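Local coordinates for protein CarG (Serratia, PDB 4O7J) that is associated with intrinsic resistance to carbapenem antibiotics and structurally resembles lysozyme inhibitors, at residues T33-F42 and T63-D74. Sequence-based numbering, arbitrary orientation.
Sequences TSHPNLGLTF and TWFDYRLSASAD
A short antiparallel strand pair, splayed at one end into two loops where the Arg-68 guanidinium stacks on the His-35 ring, joins 33-42 to 63-74. Leu-40 and Trp-64 form the hydrogen-bonded pair: Leu-40 N reaches Trp-64 O at 2.9 Å, and Trp-64 N returns the bond to Leu-40 O. Gly-39 faces Phe-65 in the neighbouring non-hydrogen-bonded pair, their CA atoms 4.2 Å apart; with no side chain at Gly-39, the Phe-65 ring can lie close to the backbone. Asp-66 N adds one further backbone bond, almost head-on to Leu-38 O at 3.0 Å. Strand 37-45 runs in the middle, hydrogen-bonded to strand 22-29 on one side and to 64-65 on the other. On the face of Phe-65, the hydroxyls of Thr-41 and Thr-63 share a hydrogen bond, OG1 to OG1 2.8 Å, and Ile-53 of the second subunit packs against all three side chains. Trp-64 points to the other face, where its CD1 comes up to the edge of the Phe-42 ring, 3.7 Å from CE1; Trp-64 meets Tyr-112 and Phe-42 meets Trp-128 edge-to-face, both partners belonging to the four-stranded sheet. Past the strands, water 1 links Pro-36 O, Asp-66 OD1 and Arg-68 NE, donating to the first two and accepting from the third. The Arg-68 guanidinium lies flat over one face of the His-35 ring, planes 6° apart and centres separated by 3.8 Å. Extended from CG to NE, the arginine reaches far enough for NH2 to bond Ala-73 O as well, which limits its rotation. In the imidazole plane, His-35 NE2 donates to Asp-74 OD1 at 3.0 Å. That bond is bent, with 133° at the hydrogen.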
# COMPACT_ATOMS: atom_id res chain seq x y z
N THR A 33 -4.55 -6.37 18.22
CA THR A 33 -3.42 -7.06 18.84
C THR A 33 -2.77 -6.02 19.76
O THR A 33 -3.03 -4.85 19.60
CB THR A 33 -2.39 -7.55 17.76
OG1 THR A 33 -3.00 -8.48 16.84
CG2 THR A 33 -1.25 -8.29 18.41
N SER A 34 -1.85 -6.43 20.66
CA SER A 34 -1.11 -5.49 21.55
C SER A 34 -0.19 -4.50 20.87
O SER A 34 0.09 -3.42 21.41
CB SER A 34 -0.34 -6.25 22.72
OG SER A 34 0.04 -7.56 22.37
N HIS A 35 0.25 -4.83 19.65
CA HIS A 35 1.13 -3.96 18.89
C HIS A 35 0.61 -3.73 17.49
O HIS A 35 0.36 -4.69 16.78
CB HIS A 35 2.48 -4.62 18.71
CG HIS A 35 3.08 -5.05 20.00
ND1 HIS A 35 3.57 -4.15 20.92
CD2 HIS A 35 3.27 -6.27 20.54
CE1 HIS A 35 4.04 -4.80 21.97
NE2 HIS A 35 3.87 -6.09 21.76
N PRO A 36 0.42 -2.51 17.05
CA PRO A 36 0.33 -2.26 15.60
C PRO A 36 1.59 -2.66 14.85
O PRO A 36 2.68 -2.56 15.33
CB PRO A 36 0.18 -0.77 15.50
CG PRO A 36 -0.00 -0.27 16.86
CD PRO A 36 0.49 -1.28 17.80
N ASN A 37 1.36 -3.11 13.64
CA ASN A 37 2.39 -3.37 12.69
C ASN A 37 2.64 -2.11 11.90
O ASN A 37 1.80 -1.66 11.21
CB ASN A 37 1.92 -4.44 11.76
CG ASN A 37 3.01 -5.36 11.43
OD1 ASN A 37 3.09 -6.47 11.92
ND2 ASN A 37 3.91 -4.86 10.69
N LEU A 38 3.82 -1.55 12.06
CA LEU A 38 4.18 -0.34 11.33
C LEU A 38 4.62 -0.70 9.93
O LEU A 38 5.28 -1.71 9.69
CB LEU A 38 5.31 0.37 12.04
CG LEU A 38 5.03 0.97 13.41
CD1 LEU A 38 6.26 1.75 13.82
CD2 LEU A 38 3.82 1.87 13.35
N GLY A 39 4.22 0.14 9.00
CA GLY A 39 4.48 -0.05 7.60
C GLY A 39 4.85 1.21 6.84
O GLY A 39 4.32 2.31 7.15
N LEU A 40 5.79 1.08 5.90
CA LEU A 40 6.15 2.19 5.02
C LEU A 40 5.62 1.90 3.58
O LEU A 40 5.86 0.81 3.03
CB LEU A 40 7.66 2.26 4.90
CG LEU A 40 8.35 2.51 6.22
CD1 LEU A 40 9.87 2.45 6.02
CD2 LEU A 40 7.99 3.88 6.76
N THR A 41 5.00 2.89 2.99
CA THR A 41 4.50 2.82 1.61
C THR A 41 5.13 4.02 0.83
O THR A 41 5.15 5.14 1.35
CB THR A 41 2.95 2.84 1.59
OG1 THR A 41 2.42 1.89 2.52
CG2 THR A 41 2.44 2.44 0.15
N PHE A 42 5.71 3.75 -0.35
CA PHE A 42 6.45 4.71 -1.17
C PHE A 42 5.72 5.04 -2.45
O PHE A 42 5.30 4.18 -3.18
CB PHE A 42 7.83 4.19 -1.51
CG PHE A 42 8.73 3.96 -0.30
CD1 PHE A 42 8.70 2.73 0.33
CD2 PHE A 42 9.57 4.94 0.15
CE1 PHE A 42 9.44 2.49 1.45
CE2 PHE A 42 10.37 4.71 1.26
CZ PHE A 42 10.26 3.50 1.93
N THR A 63 3.35 -2.42 0.62
CA THR A 63 3.77 -1.81 1.92
C THR A 63 4.81 -2.71 2.60
O THR A 63 4.58 -3.93 2.74
CB THR A 63 2.51 -1.57 2.77
OG1 THR A 63 1.63 -0.74 2.03
CG2 THR A 63 2.82 -0.96 4.09
N TRP A 64 5.88 -2.09 3.09
CA TRP A 64 6.91 -2.71 3.87
C TRP A 64 6.54 -2.72 5.35
O TRP A 64 6.50 -1.68 5.98
CB TRP A 64 8.27 -1.99 3.73
CG TRP A 64 8.81 -1.90 2.35
CD1 TRP A 64 8.37 -1.07 1.36
CD2 TRP A 64 9.91 -2.62 1.80
NE1 TRP A 64 9.07 -1.26 0.22
CE2 TRP A 64 10.01 -2.24 0.44
CE3 TRP A 64 10.82 -3.57 2.33
CZ2 TRP A 64 11.07 -2.68 -0.39
CZ3 TRP A 64 11.79 -4.10 1.45
CH2 TRP A 64 11.93 -3.64 0.13
N PHE A 65 6.27 -3.92 5.90
CA PHE A 65 5.84 -4.04 7.26
C PHE A 65 6.94 -4.60 8.15
O PHE A 65 7.75 -5.48 7.73
CB PHE A 65 4.60 -4.95 7.35
CG PHE A 65 3.32 -4.31 6.92
CD1 PHE A 65 2.68 -3.38 7.68
CD2 PHE A 65 2.76 -4.70 5.72
CE1 PHE A 65 1.47 -2.86 7.31
CE2 PHE A 65 1.56 -4.13 5.29
CZ PHE A 65 0.92 -3.23 6.10
N ASP A 66 6.92 -4.16 9.38
CA ASP A 66 7.65 -4.84 10.44
C ASP A 66 6.91 -6.12 10.84
O ASP A 66 5.72 -6.28 10.50
CB ASP A 66 8.01 -3.90 11.59
CG ASP A 66 6.88 -3.69 12.59
OD1 ASP A 66 6.01 -4.57 12.79
OD2 ASP A 66 6.84 -2.57 13.16
N TYR A 67 7.60 -7.06 11.44
CA TYR A 67 6.99 -8.31 11.75
C TYR A 67 7.41 -8.78 13.10
O TYR A 67 8.53 -8.62 13.45
CB TYR A 67 7.35 -9.35 10.71
CG TYR A 67 6.70 -9.12 9.35
CD1 TYR A 67 5.37 -9.42 9.11
CD2 TYR A 67 7.41 -8.61 8.31
CE1 TYR A 67 4.80 -9.23 7.87
CE2 TYR A 67 6.86 -8.41 7.08
CZ TYR A 67 5.56 -8.73 6.86
OH TYR A 67 5.05 -8.51 5.62
N ARG A 68 6.47 -9.33 13.84
CA ARG A 68 6.78 -9.98 15.11
C ARG A 68 6.55 -11.48 15.11
O ARG A 68 5.81 -11.99 14.32
CB ARG A 68 6.00 -9.36 16.24
CG ARG A 68 6.18 -7.89 16.33
CD ARG A 68 5.41 -7.29 17.45
NE ARG A 68 5.53 -5.87 17.36
CZ ARG A 68 6.14 -5.10 18.22
NH1 ARG A 68 6.23 -3.80 18.01
NH2 ARG A 68 6.62 -5.60 19.31
N LEU A 69 7.21 -12.16 16.01
CA LEU A 69 7.05 -13.59 16.18
C LEU A 69 5.63 -14.02 16.55
O LEU A 69 5.15 -15.05 16.13
CB LEU A 69 8.01 -14.07 17.26
CG LEU A 69 8.12 -15.54 17.54
CD1 LEU A 69 8.28 -16.36 16.27
CD2 LEU A 69 9.24 -15.84 18.49
N SER A 70 4.97 -13.21 17.35
CA SER A 70 3.60 -13.49 17.77
C SER A 70 2.99 -12.16 18.17
O SER A 70 3.70 -11.15 18.28
CB SER A 70 3.60 -14.46 18.96
OG SER A 70 4.22 -13.88 20.11
N ALA A 71 1.69 -12.22 18.42
CA ALA A 71 0.87 -11.06 18.79
C ALA A 71 1.48 -10.25 19.92
O ALA A 71 1.57 -9.03 19.85
CB ALA A 71 -0.53 -11.54 19.20
N SER A 72 1.86 -10.93 20.98
CA SER A 72 2.29 -10.22 22.17
C SER A 72 3.78 -10.04 22.35
O SER A 72 4.18 -9.50 23.35
CB SER A 72 1.70 -10.90 23.40
OG SER A 72 0.36 -11.28 23.11
N ALA A 73 4.58 -10.53 21.42
CA ALA A 73 6.02 -10.34 21.52
C ALA A 73 6.43 -8.87 21.57
O ALA A 73 5.93 -8.06 20.85
CB ALA A 73 6.73 -11.08 20.41
N ASP A 74 7.34 -8.55 22.47
CA ASP A 74 7.86 -7.21 22.63
C ASP A 74 9.24 -7.06 21.93
O ASP A 74 10.12 -6.42 22.39
CB ASP A 74 7.86 -6.84 24.12
CG ASP A 74 6.49 -7.12 24.78
OD1 ASP A 74 5.46 -6.88 24.17
OD2 ASP A 74 6.45 -7.63 25.91
O HOH W 1 4.37 -5.01 14.96
O HOH W 2 3.82 -9.45 13.17